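Local coordinates for hypothetical protein TT0907 (Thermus thermophilus, PDB 1WDI) that probably transfers and isomerises the ribose of S-adenosylmethionine onto the 7-aminomethyl group of preQ1-tRNA, forming epoxyqueuosine in queuosine biosynthesis, at residues M30-H42 / F315-A328. Numbering follows the deposited sequence.
Sequences MVVYREGPFRVAH and FLGRERTLEAYRLA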
ATOM      1  N   MET A  30      16.209   7.100   8.230  1.00 18.26           N
ATOM      2  CA  MET A  30      16.806   8.401   7.984  1.00 19.06           C
ATOM      3  C   MET A  30      15.725   9.435   8.240  1.00 19.62           C
ATOM      4  O   MET A  30      14.670   9.410   7.601  1.00 21.15           O
ATOM      5  CB  MET A  30      17.307   8.537   6.534  1.00 17.46           C
ATOM      6  CG  MET A  30      17.896   9.915   6.245  1.00 21.79           C
ATOM      7  SD  MET A  30      18.291  10.264   4.497  1.00 25.35           S
ATOM      8  CE  MET A  30      19.830   9.416   4.361  1.00 19.72           C
ATOM      9  N   VAL A  31      15.972  10.329   9.192  1.00 18.93           N
ATOM     10  CA  VAL A  31      15.012  11.381   9.490  1.00 19.46           C
ATOM     11  C   VAL A  31      15.490  12.646   8.781  1.00 20.61           C
ATOM     12  O   VAL A  31      16.629  13.078   8.979  1.00 19.28           O
ATOM     13  CB  VAL A  31      14.926  11.662  11.008  1.00 19.39           C
ATOM     14  CG1 VAL A  31      13.892  12.763  11.275  1.00 17.91           C
ATOM     15  CG2 VAL A  31      14.550  10.375  11.763  1.00 20.17           C
ATOM     16  N   VAL A  32      14.640  13.227   7.939  1.00 20.84           N
ATOM     17  CA  VAL A  32      15.010  14.453   7.232  1.00 23.03           C
ATOM     18  C   VAL A  32      13.887  15.479   7.373  1.00 23.79           C
ATOM     19  O   VAL A  32      12.712  15.120   7.421  1.00 23.36           O
ATOM     20  CB  VAL A  32      15.305  14.170   5.731  1.00 24.79           C
ATOM     21  CG1 VAL A  32      14.088  13.570   5.064  1.00 26.94           C
ATOM     22  CG2 VAL A  32      15.723  15.460   5.023  1.00 22.10           C
ATOM     23  N   TYR A  33      14.246  16.757   7.452  1.00 25.56           N
ATOM     24  CA  TYR A  33      13.249  17.810   7.623  1.00 26.37           C
ATOM     25  C   TYR A  33      12.905  18.606   6.359  1.00 27.74           C
ATOM     26  O   TYR A  33      13.792  18.961   5.583  1.00 26.43           O
ATOM     27  CB  TYR A  33      13.706  18.759   8.731  1.00 26.78           C
ATOM     28  CG  TYR A  33      13.938  18.059  10.051  1.00 28.41           C
ATOM     29  CD1 TYR A  33      15.101  17.326  10.278  1.00 28.51           C
ATOM     30  CD2 TYR A  33      12.972  18.091  11.060  1.00 27.72           C
ATOM     31  CE1 TYR A  33      15.300  16.639  11.474  1.00 28.17           C
ATOM     32  CE2 TYR A  33      13.160  17.404  12.262  1.00 27.49           C
ATOM     33  CZ  TYR A  33      14.327  16.679  12.459  1.00 29.26           C
ATOM     34  OH  TYR A  33      14.513  15.977  13.631  1.00 29.25           O
ATOM     35  N   ARG A  34      11.609  18.877   6.172  1.00 28.38           N
ATOM     36  CA  ARG A  34      11.100  19.625   5.016  1.00 30.03           C
ATOM     37  C   ARG A  34      11.524  21.082   5.069  1.00 30.62           C
ATOM     38  O   ARG A  34      11.833  21.686   4.043  1.00 31.56           O
ATOM     39  CB  ARG A  34       9.564  19.646   4.974  1.00 30.69           C
ATOM     40  CG  ARG A  34       8.839  18.332   5.094  1.00 36.07           C
ATOM     41  CD  ARG A  34       7.328  18.589   5.206  1.00 35.12           C
ATOM     42  NE  ARG A  34       6.716  18.948   3.928  1.00 35.48           N
ATOM     43  CZ  ARG A  34       5.445  19.321   3.787  1.00 34.90           C
ATOM     44  NH1 ARG A  34       4.653  19.394   4.847  1.00 33.41           N
ATOM     45  NH2 ARG A  34       4.957  19.595   2.582  1.00 32.82           N
ATOM     46  N   GLU A  35      11.491  21.643   6.273  1.00 30.13           N
ATOM     47  CA  GLU A  35      11.828  23.043   6.502  1.00 31.68           C
ATOM     48  C   GLU A  35      13.165  23.218   7.213  1.00 31.18           C
ATOM     49  O   GLU A  35      13.718  22.268   7.776  1.00 30.05           O
ATOM     50  CB  GLU A  35      10.725  23.696   7.336  1.00 34.18           C
ATOM     51  CG  GLU A  35       9.343  23.626   6.708  1.00 39.39           C
ATOM     52  CD  GLU A  35       8.238  23.843   7.726  1.00 45.70           C
ATOM     53  OE1 GLU A  35       8.077  22.982   8.623  1.00 47.50           O
ATOM     54  OE2 GLU A  35       7.532  24.872   7.635  1.00 47.83           O
ATOM     55  N   GLY A  36      13.669  24.448   7.190  1.00 30.31           N
ATOM     56  CA  GLY A  36      14.935  24.745   7.826  1.00 28.37           C
ATOM     57  C   GLY A  36      16.097  24.185   7.028  1.00 27.23           C
ATOM     58  O   GLY A  36      15.897  23.649   5.938  1.00 26.04           O
ATOM     59  N   PRO A  37      17.325  24.282   7.554  1.00 27.80           N
ATOM     60  CA  PRO A  37      18.533  23.785   6.889  1.00 27.07           C
ATOM     61  C   PRO A  37      18.493  22.287   6.619  1.00 27.44           C
ATOM     62  O   PRO A  37      17.742  21.543   7.260  1.00 27.85           O
ATOM     63  CB  PRO A  37      19.645  24.131   7.877  1.00 27.22           C
ATOM     64  CG  PRO A  37      19.098  25.291   8.638  1.00 29.26           C
ATOM     65  CD  PRO A  37      17.663  24.890   8.853  1.00 27.91           C
ATOM     66  N   PHE A  38      19.307  21.851   5.666  1.00 24.63           N
ATOM     67  CA  PHE A  38      19.406  20.438   5.350  1.00 23.98           C
ATOM     68  C   PHE A  38      19.964  19.781   6.616  1.00 24.90           C
ATOM     69  O   PHE A  38      20.998  20.196   7.128  1.00 24.39           O
ATOM     70  CB  PHE A  38      20.390  20.218   4.200  1.00 22.66           C
ATOM     71  CG  PHE A  38      20.565  18.774   3.813  1.00 21.58           C
ATOM     72  CD1 PHE A  38      19.665  18.157   2.948  1.00 21.90           C
ATOM     73  CD2 PHE A  38      21.631  18.032   4.310  1.00 18.99           C
ATOM     74  CE1 PHE A  38      19.826  16.822   2.578  1.00 22.23           C
ATOM     75  CE2 PHE A  38      21.805  16.696   3.950  1.00 20.47           C
ATOM     76  CZ  PHE A  38      20.902  16.087   3.081  1.00 21.89           C
ATOM     77  N   ARG A  39      19.274  18.773   7.126  1.00 24.14           N
ATOM     78  CA  ARG A  39      19.738  18.074   8.316  1.00 26.55           C
ATOM     79  C   ARG A  39      19.011  16.749   8.439  1.00 25.65           C
ATOM     80  O   ARG A  39      17.809  16.655   8.181  1.00 24.32           O
ATOM     81  CB  ARG A  39      19.520  18.926   9.576  1.00 28.44           C
ATOM     82  CG  ARG A  39      18.077  19.249   9.901  1.00 27.27           C
ATOM     83  CD  ARG A  39      18.001  20.245  11.055  1.00 30.18           C
ATOM     84  NE  ARG A  39      16.626  20.508  11.472  1.00 28.76           N
ATOM     85  CZ  ARG A  39      15.712  21.123  10.726  1.00 30.00           C
ATOM     86  NH1 ARG A  39      16.013  21.561   9.503  1.00 25.01           N
ATOM     87  NH2 ARG A  39      14.485  21.289  11.202  1.00 27.92           N
ATOM     88  N   VAL A  40      19.759  15.720   8.805  1.00 24.18           N
ATOM     89  CA  VAL A  40      19.190  14.398   8.948  1.00 25.95           C
ATOM     90  C   VAL A  40      19.700  13.742  10.221  1.00 26.39           C
ATOM     91  O   VAL A  40      20.708  14.156  10.796  1.00 25.43           O
ATOM     92  CB  VAL A  40      19.569  13.492   7.749  1.00 26.82           C
ATOM     93  CG1 VAL A  40      19.167  14.153   6.434  1.00 26.98           C
ATOM     94  CG2 VAL A  40      21.066  13.217   7.762  1.00 29.66           C
ATOM     95  N   ALA A  41      18.976  12.727  10.668  1.00 25.17           N
ATOM     96  CA  ALA A  41      19.379  11.964  11.833  1.00 23.45           C
ATOM     97  C   ALA A  41      19.448  10.544  11.304  1.00 22.96           C
ATOM     98  O   ALA A  41      18.545  10.102  10.595  1.00 21.80           O
ATOM     99  CB  ALA A  41      18.334  12.073  12.946  1.00 23.20           C
ATOM    100  N   HIS A  42      20.534   9.842  11.609  1.00 22.72           N
ATOM    101  CA  HIS A  42      20.692   8.468  11.162  1.00 20.34           C
ATOM    102  C   HIS A  42      20.292   7.580  12.330  1.00 22.03           C
ATOM    103  O   HIS A  42      21.056   7.388  13.277  1.00 18.90           O
ATOM    104  CB  HIS A  42      22.140   8.223  10.732  1.00 20.30           C
ATOM    105  CG  HIS A  42      22.540   9.028   9.535  1.00 22.28           C
ATOM    106  ND1 HIS A  42      21.968   8.844   8.294  1.00 19.65           N
ATOM    107  CD2 HIS A  42      23.398  10.069   9.402  1.00 21.57           C
ATOM    108  CE1 HIS A  42      22.452   9.738   7.450  1.00 22.39           C
ATOM    109  NE2 HIS A  42      23.321  10.494   8.097  1.00 22.18           N
ATOM    110  N   PHE A 315       6.568  16.158  -1.590  1.00 20.70           N
ATOM    111  CA  PHE A 315       6.418  16.402  -0.162  1.00 20.97           C
ATOM    112  C   PHE A 315       7.642  17.079   0.452  1.00 20.88           C
ATOM    113  O   PHE A 315       7.522  18.057   1.187  1.00 20.96           O
ATOM    114  CB  PHE A 315       6.161  15.078   0.561  1.00 20.77           C
ATOM    115  CG  PHE A 315       5.719  15.246   1.981  1.00 21.98           C
ATOM    116  CD1 PHE A 315       4.456  15.761   2.273  1.00 23.02           C
ATOM    117  CD2 PHE A 315       6.566  14.911   3.031  1.00 23.08           C
ATOM    118  CE1 PHE A 315       4.041  15.941   3.592  1.00 21.99           C
ATOM    119  CE2 PHE A 315       6.161  15.089   4.356  1.00 21.28           C
ATOM    120  CZ  PHE A 315       4.899  15.604   4.635  1.00 20.10           C
ATOM    121  N   LEU A 316       8.821  16.563   0.131  1.00 22.06           N
ATOM    122  CA  LEU A 316      10.069  17.093   0.681  1.00 22.37           C
ATOM    123  C   LEU A 316      10.795  18.142  -0.168  1.00 21.77           C
ATOM    124  O   LEU A 316      11.618  18.895   0.353  1.00 19.84           O
ATOM    125  CB  LEU A 316      11.021  15.924   0.956  1.00 21.09           C
ATOM    126  CG  LEU A 316      12.464  16.205   1.398  1.00 21.43           C
ATOM    127  CD1 LEU A 316      12.471  17.026   2.667  1.00 16.88           C
ATOM    128  CD2 LEU A 316      13.197  14.878   1.595  1.00 20.27           C
ATOM    129  N   GLY A 317      10.482  18.193  -1.461  1.00 21.80           N
ATOM    130  CA  GLY A 317      11.158  19.115  -2.363  1.00 20.88           C
ATOM    131  C   GLY A 317      12.081  18.264  -3.230  1.00 23.33           C
ATOM    132  O   GLY A 317      12.811  17.416  -2.712  1.00 21.23           O
ATOM    133  N   ARG A 318      12.068  18.481  -4.542  1.00 20.65           N
ATOM    134  CA  ARG A 318      12.887  17.673  -5.440  1.00 23.94           C
ATOM    135  C   ARG A 318      14.389  17.688  -5.155  1.00 23.06           C
ATOM    136  O   ARG A 318      15.002  16.630  -5.018  1.00 22.41           O
ATOM    137  CB  ARG A 318      12.633  18.071  -6.901  1.00 28.04           C
ATOM    138  CG  ARG A 318      13.368  17.187  -7.907  1.00 33.49           C
ATOM    139  CD  ARG A 318      12.974  17.483  -9.360  1.00 36.34           C
ATOM    140  NE  ARG A 318      13.154  18.890  -9.718  1.00 40.49           N
ATOM    141  CZ  ARG A 318      12.210  19.823  -9.608  1.00 43.28           C
ATOM    142  NH1 ARG A 318      11.000  19.507  -9.153  1.00 42.01           N
ATOM    143  NH2 ARG A 318      12.477  21.080  -9.944  1.00 43.31           N
ATOM    144  N   GLU A 319      14.980  18.873  -5.067  1.00 23.46           N
ATOM    145  CA  GLU A 319      16.413  18.982  -4.812  1.00 24.06           C
ATOM    146  C   GLU A 319      16.796  18.388  -3.453  1.00 23.53           C
ATOM    147  O   GLU A 319      17.744  17.616  -3.372  1.00 25.40           O
ATOM    148  CB  GLU A 319      16.854  20.450  -4.910  1.00 22.96           C
ATOM    149  CG  GLU A 319      18.315  20.734  -4.548  1.00 23.99           C
ATOM    150  CD  GLU A 319      19.314  19.822  -5.257  1.00 25.82           C
ATOM    151  OE1 GLU A 319      19.040  19.384  -6.393  1.00 24.96           O
ATOM    152  OE2 GLU A 319      20.391  19.554  -4.675  1.00 28.93           O
ATOM    153  N   ARG A 320      16.061  18.728  -2.396  1.00 22.28           N
ATOM    154  CA  ARG A 320      16.374  18.183  -1.075  1.00 21.72           C
ATOM    155  C   ARG A 320      16.181  16.669  -1.042  1.00 22.82           C
ATOM    156  O   ARG A 320      16.907  15.954  -0.342  1.00 22.03           O
ATOM    157  CB  ARG A 320      15.521  18.847   0.021  1.00 22.46           C
ATOM    158  CG  ARG A 320      15.808  18.290   1.417  1.00 21.84           C
ATOM    159  CD  ARG A 320      15.417  19.242   2.535  1.00 23.91           C
ATOM    160  NE  ARG A 320      16.226  20.457   2.524  1.00 21.47           N
ATOM    161  CZ  ARG A 320      16.111  21.442   3.404  1.00 21.15           C
ATOM    162  NH1 ARG A 320      15.216  21.358   4.383  1.00 22.82           N
ATOM    163  NH2 ARG A 320      16.878  22.520   3.293  1.00 20.65           N
ATOM    164  N   THR A 321      15.207  16.175  -1.802  1.00 21.00           N
ATOM    165  CA  THR A 321      14.959  14.740  -1.857  1.00 19.95           C
ATOM    166  C   THR A 321      16.133  14.017  -2.516  1.00 21.25           C
ATOM    167  O   THR A 321      16.615  13.008  -1.999  1.00 21.99           O
ATOM    168  CB  THR A 321      13.664  14.422  -2.636  1.00 19.28           C
ATOM    169  OG1 THR A 321      12.538  14.928  -1.909  1.00 17.03           O
ATOM    170  CG2 THR A 321      13.504  12.918  -2.823  1.00 18.91           C
ATOM    171  N   LEU A 322      16.601  14.528  -3.653  1.00 20.25           N
ATOM    172  CA  LEU A 322      17.734  13.903  -4.338  1.00 21.54           C
ATOM    173  C   LEU A 322      18.988  13.952  -3.455  1.00 19.84           C
ATOM    174  O   LEU A 322      19.779  13.013  -3.431  1.00 21.37           O
ATOM    175  CB  LEU A 322      17.998  14.603  -5.678  1.00 24.63           C
ATOM    176  CG  LEU A 322      16.823  14.568  -6.665  1.00 27.49           C
ATOM    177  CD1 LEU A 322      17.215  15.264  -7.962  1.00 30.18           C
ATOM    178  CD2 LEU A 322      16.423  13.126  -6.933  1.00 28.33           C
ATOM    179  N   GLU A 323      19.169  15.052  -2.735  1.00 20.09           N
ATOM    180  CA  GLU A 323      20.315  15.194  -1.842  1.00 21.38           C
ATOM    181  C   GLU A 323      20.267  14.108  -0.758  1.00 21.42           C
ATOM    182  O   GLU A 323      21.257  13.420  -0.509  1.00 21.79           O
ATOM    183  CB  GLU A 323      20.304  16.580  -1.188  1.00 20.28           C
ATOM    184  CG  GLU A 323      20.740  17.713  -2.109  1.00 23.10           C
ATOM    185  CD  GLU A 323      20.347  19.078  -1.582  1.00 25.71           C
ATOM    186  OE1 GLU A 323      19.964  19.175  -0.396  1.00 25.71           O
ATOM    187  OE2 GLU A 323      20.421  20.057  -2.353  1.00 27.33           O
ATOM    188  N   ALA A 324      19.106  13.954  -0.126  1.00 21.29           N
ATOM    189  CA  ALA A 324      18.930  12.955   0.925  1.00 20.99           C
ATOM    190  C   ALA A 324      19.142  11.545   0.389  1.00 21.60           C
ATOM    191  O   ALA A 324      19.700  10.687   1.078  1.00 20.56           O
ATOM    192  CB  ALA A 324      17.536  13.079   1.541  1.00 22.14           C
ATOM    193  N   TYR A 325      18.693  11.303  -0.839  1.00 20.51           N
ATOM    194  CA  TYR A 325      18.850   9.985  -1.443  1.00 21.91           C
ATOM    195  C   TYR A 325      20.315   9.690  -1.746  1.00 22.22           C
ATOM    196  O   TYR A 325      20.774   8.562  -1.581  1.00 22.66           O
ATOM    197  CB  TYR A 325      18.016   9.868  -2.722  1.00 22.26           C
ATOM    198  CG  TYR A 325      16.647   9.259  -2.492  1.00 23.21           C
ATOM    199  CD1 TYR A 325      15.675   9.930  -1.753  1.00 23.04           C
ATOM    200  CD2 TYR A 325      16.335   8.000  -2.997  1.00 21.61           C
ATOM    201  CE1 TYR A 325      14.417   9.356  -1.525  1.00 22.59           C
ATOM    202  CE2 TYR A 325      15.093   7.418  -2.773  1.00 22.45           C
ATOM    203  CZ  TYR A 325      14.138   8.100  -2.039  1.00 22.65           C
ATOM    204  OH  TYR A 325      12.906   7.515  -1.821  1.00 23.04           O
ATOM    205  N   ARG A 326      21.050  10.704  -2.188  1.00 21.71           N
ATOM    206  CA  ARG A 326      22.467  10.518  -2.478  1.00 24.33           C
ATOM    207  C   ARG A 326      23.172  10.214  -1.158  1.00 22.65           C
ATOM    208  O   ARG A 326      24.054   9.363  -1.100  1.00 25.70           O
ATOM    209  CB  ARG A 326      23.048  11.779  -3.120  1.00 24.19           C
ATOM    210  CG  ARG A 326      23.720  11.529  -4.456  1.00 29.87           C
ATOM    211  CD  ARG A 326      23.267  12.539  -5.501  1.00 27.45           C
ATOM    212  NE  ARG A 326      23.520  13.914  -5.083  1.00 26.68           N
ATOM    213  CZ  ARG A 326      22.773  14.945  -5.457  1.00 26.38           C
ATOM    214  NH1 ARG A 326      21.729  14.746  -6.257  1.00 23.66           N
ATOM    215  NH2 ARG A 326      23.053  16.164  -5.021  1.00 25.26           N
ATOM    216  N   LEU A 327      22.766  10.902  -0.095  1.00 23.21           N
ATOM    217  CA  LEU A 327      23.349  10.680   1.224  1.00 22.15           C
ATOM    218  C   LEU A 327      23.046   9.249   1.669  1.00 22.11           C
ATOM    219  O   LEU A 327      23.917   8.554   2.187  1.00 22.78           O
ATOM    220  CB  LEU A 327      22.775  11.666   2.252  1.00 22.02           C
ATOM    221  CG  LEU A 327      23.310  11.501   3.687  1.00 23.18           C
ATOM    222  CD1 LEU A 327      24.807  11.823   3.699  1.00 23.67           C
ATOM    223  CD2 LEU A 327      22.565  12.421   4.658  1.00 21.71           C
ATOM    224  N   ALA A 328      21.804   8.816   1.466  1.00 21.81           N
ATOM    225  CA  ALA A 328      21.386   7.467   1.842  1.00 21.68           C
ATOM    226  C   ALA A 328      22.266   6.444   1.137  1.00 22.56           C
ATOM    227  O   ALA A 328      22.719   5.467   1.747  1.00 22.30           O
ATOM    228  CB  ALA A 328      19.926   7.243   1.469  1.00 19.72           C
TER
HETATM  229  O   HOH W   1      12.464  21.195   1.407  1.00 32.02           O
HETATM  230  O   HOH W   2       5.225  20.218   0.129  1.00 40.16           O
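Arg320 of helix 318-330 reaches Gly36 and Tyr33 in the loop of the antiparallel beta-hairpin formed by strands 28-32 and 40-44, at one end of a mixed sheet in this QueA-family protein, and Arg34 of that loop reaches back to the end of helix 307-316. Among the polar contacts, the Arg320 guanidinium meets the loop end-on: NH1 (2.9 Å) and NH2 (3.0 Å) both bond Gly36 O, while NH1 also donates to Tyr33 O. Its chain leaves with CG anti to the backbone N (chi1 179°) and bends at chi3, which brings the group edge-first to these carbonyls. With the guanidinium removed, as by an alanine here, Gly36 O and Tyr33 O are likely to lose these donors and the hairpin loop to be held less firmly. In the reverse direction, Arg34 NE donates to Phe315 O (3.0 Å), and a water bridges Arg34 O and Leu316 O.

The same Arg34 guanidinium lies flat on the Phe315 ring, planes 10° apart, a cation-pi stack with CZ 3.9 Å from the ring centroid; Phe291 meets Phe315 edge-to-face.

Apolar contacts line both helices. At the end of helix 307-316, Leu316 CD2 meets Val32 CG1 tip to tip, beside Ile344 of the adjoining strand 341-344. On helix 318-330, Arg320 CG and Leu327 CD2 lie at the Phe38 ring edge. Met30 CE packs 3.6 Å from Ala328 CB, and Leu327 CD2 meets Val40 CG2 at 3.5 Å.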